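Local coordinates for protein putative isochorismatase hydrolase (Oleispira antarctica, PDB 3LQY) that is a putative hydrolase of the isochorismatase family, and probably hydrolyses a small-molecule substrate, at residues A[14-22]-A[31-39]. Numbering follows the deposited sequence.
Sequences DFQNDYFST and VGTEAAAEQ
Phe20 and Thr33 bring the backbones closest, 5.6 Å between their CA atoms, where the loop after strand 8-13, with its short 3-10 turn at 17-19, passes the first turns of helix 33-49. Loop and helix belong to the beta-alpha-beta crossover from strand 8-13 to its parallel neighbour 54-59, the loop folding back against the start of the helix. Thr33 works with both branches. Thr33 CG2, anti to the backbone N, sits over the middle of the Phe20 ring, 3.5 Å from the centroid and 7° off the ring normal, a clean CH-pi contact. Thr33 OG1 donates a hydrogen bond to Tyr19 O at 2.8 Å, from above the carbonyl plane. Ala37 CB lies at the edge of the same ring, 3.8 Å from Phe20 CE1; this methyl also meets Phe15, whose CE1 lies 3.9 Å from Ala37 CB. Farther out, Glu34 bends at chi2 (74°), which swings its carboxylate back to Thr22. There Glu34 OE2 accepts two hydrogen bonds: Thr22 OG1 on the anti lone pair at 2.6 Å, and Thr22 N on the syn side at 3.0 Å, tilted out of the carboxylate plane. A water accepts from Ser21 N and donates to Glu34 OE1 and Thr33 OG1. Beyond the segments, Phe20 stacks on His79 and Phe15 packs on Val119 of the central sheet. The chemistry is thus graded, from hydrocarbon beside the sheet to a partly exposed carboxylate whose charge is probably eased by Thr22 and the water.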
# COMPACT_ATOMS: atom_id res chain seq x y z
N ASP A 14 4.23 -1.75 -0.19
CA ASP A 14 5.46 -1.51 0.50
C ASP A 14 5.36 -1.55 2.01
O ASP A 14 5.90 -0.68 2.68
CB ASP A 14 6.13 -0.18 0.09
CG ASP A 14 6.47 -0.08 -1.38
OD1 ASP A 14 6.29 -1.05 -2.13
OD2 ASP A 14 6.88 1.05 -1.82
N PHE A 15 4.75 -2.60 2.56
CA PHE A 15 4.79 -2.76 4.00
C PHE A 15 6.13 -3.46 4.31
O PHE A 15 6.17 -4.65 4.62
CB PHE A 15 3.60 -3.60 4.51
CG PHE A 15 2.42 -2.80 5.00
CD1 PHE A 15 2.57 -1.85 6.00
CD2 PHE A 15 1.16 -3.05 4.51
CE1 PHE A 15 1.51 -1.18 6.49
CE2 PHE A 15 0.07 -2.37 5.00
CZ PHE A 15 0.24 -1.41 5.99
N GLN A 16 7.24 -2.73 4.15
CA GLN A 16 8.58 -3.25 4.22
C GLN A 16 9.27 -2.83 5.51
O GLN A 16 8.96 -1.80 6.11
CB GLN A 16 9.38 -2.81 3.01
CG GLN A 16 8.88 -3.43 1.72
CD GLN A 16 9.38 -2.69 0.52
OE1 GLN A 16 8.62 -1.92 -0.09
NE2 GLN A 16 10.62 -2.89 0.15
N ASN A 17 10.16 -3.71 5.97
CA ASN A 17 10.79 -3.55 7.27
C ASN A 17 11.36 -2.18 7.58
O ASN A 17 11.20 -1.66 8.70
CB ASN A 17 11.92 -4.58 7.41
CG ASN A 17 11.38 -5.98 7.68
OD1 ASN A 17 10.37 -6.15 8.35
ND2 ASN A 17 12.06 -6.98 7.14
N ASP A 18 12.08 -1.58 6.63
CA ASP A 18 12.64 -0.21 6.89
C ASP A 18 11.68 0.88 7.36
O ASP A 18 12.11 1.93 7.87
CB ASP A 18 13.45 0.33 5.68
CG ASP A 18 14.87 -0.25 5.56
OD1 ASP A 18 15.48 -0.60 6.59
OD2 ASP A 18 15.38 -0.40 4.41
N TYR A 19 10.39 0.63 7.19
CA TYR A 19 9.34 1.55 7.62
C TYR A 19 8.87 1.42 9.05
O TYR A 19 8.23 2.31 9.56
CB TYR A 19 8.11 1.44 6.69
CG TYR A 19 8.23 2.09 5.31
CD1 TYR A 19 9.13 3.11 5.08
CD2 TYR A 19 7.38 1.71 4.28
CE1 TYR A 19 9.17 3.77 3.85
CE2 TYR A 19 7.40 2.34 3.02
CZ TYR A 19 8.33 3.37 2.82
OH TYR A 19 8.38 3.97 1.59
N PHE A 20 9.28 0.38 9.73
CA PHE A 20 8.75 0.07 11.05
C PHE A 20 9.78 0.46 12.11
O PHE A 20 10.91 -0.11 12.17
CB PHE A 20 8.56 -1.45 11.14
CG PHE A 20 7.39 -1.98 10.35
CD1 PHE A 20 6.27 -2.41 11.01
CD2 PHE A 20 7.43 -2.06 8.95
CE1 PHE A 20 5.17 -2.96 10.29
CE2 PHE A 20 6.36 -2.57 8.21
CZ PHE A 20 5.23 -3.03 8.88
N SER A 21 9.41 1.34 13.02
CA SER A 21 10.36 1.71 14.07
C SER A 21 10.65 0.52 15.03
O SER A 21 11.71 0.50 15.66
CB SER A 21 9.87 2.89 14.87
OG SER A 21 8.62 2.59 15.44
N THR A 22 9.75 -0.47 15.09
CA THR A 22 10.00 -1.72 15.83
C THR A 22 10.99 -2.64 15.12
O THR A 22 11.43 -3.63 15.72
CB THR A 22 8.68 -2.50 16.14
OG1 THR A 22 8.03 -2.90 14.92
CG2 THR A 22 7.69 -1.65 16.97
N VAL A 31 5.51 6.87 11.04
CA VAL A 31 4.65 7.03 12.21
C VAL A 31 3.48 6.08 12.13
O VAL A 31 2.75 6.09 11.16
CB VAL A 31 4.12 8.47 12.31
CG1 VAL A 31 3.08 8.56 13.40
CG2 VAL A 31 5.27 9.45 12.54
N GLY A 32 3.34 5.18 13.13
CA GLY A 32 2.15 4.31 13.19
C GLY A 32 2.17 3.13 12.24
O GLY A 32 1.11 2.53 11.93
N THR A 33 3.34 2.74 11.76
CA THR A 33 3.40 1.66 10.79
C THR A 33 2.85 0.33 11.35
O THR A 33 2.17 -0.43 10.67
CB THR A 33 4.81 1.39 10.32
OG1 THR A 33 5.54 2.61 10.20
CG2 THR A 33 4.80 0.60 8.99
N GLU A 34 3.20 0.05 12.60
CA GLU A 34 2.79 -1.22 13.22
C GLU A 34 1.27 -1.35 13.27
O GLU A 34 0.70 -2.39 12.85
CB GLU A 34 3.40 -1.32 14.63
CG GLU A 34 4.89 -1.57 14.62
CD GLU A 34 5.76 -0.40 14.24
OE1 GLU A 34 5.24 0.76 14.07
OE2 GLU A 34 6.95 -0.65 14.03
N ALA A 35 0.62 -0.29 13.75
CA ALA A 35 -0.84 -0.24 13.79
C ALA A 35 -1.45 -0.37 12.39
O ALA A 35 -2.46 -1.07 12.22
CB ALA A 35 -1.37 1.05 14.48
N ALA A 36 -0.88 0.37 11.41
CA ALA A 36 -1.34 0.29 10.06
C ALA A 36 -1.28 -1.11 9.48
O ALA A 36 -2.21 -1.58 8.83
CB ALA A 36 -0.55 1.31 9.16
N ALA A 37 -0.14 -1.77 9.70
CA ALA A 37 0.07 -3.16 9.33
C ALA A 37 -0.89 -4.08 10.08
O ALA A 37 -1.40 -5.05 9.51
CB ALA A 37 1.52 -3.52 9.62
N GLU A 38 -1.19 -3.77 11.32
CA GLU A 38 -2.16 -4.57 12.06
C GLU A 38 -3.52 -4.59 11.35
O GLU A 38 -4.18 -5.65 11.25
CB GLU A 38 -2.32 -4.02 13.47
CG GLU A 38 -3.01 -4.95 14.40
CD GLU A 38 -3.56 -4.25 15.64
OE1 GLU A 38 -3.38 -3.00 15.74
OE2 GLU A 38 -4.16 -4.95 16.50
N GLN A 39 -3.94 -3.43 10.86
CA GLN A 39 -5.18 -3.31 10.08
C GLN A 39 -5.06 -3.96 8.70
O GLN A 39 -5.97 -4.64 8.26
CB GLN A 39 -5.61 -1.83 9.96
CG GLN A 39 -5.93 -1.19 11.33
CD GLN A 39 -6.81 -2.07 12.16
OE1 GLN A 39 -6.39 -2.58 13.21
NE2 GLN A 39 -8.00 -2.36 11.65
O HOH W 1 6.95 2.67 13.11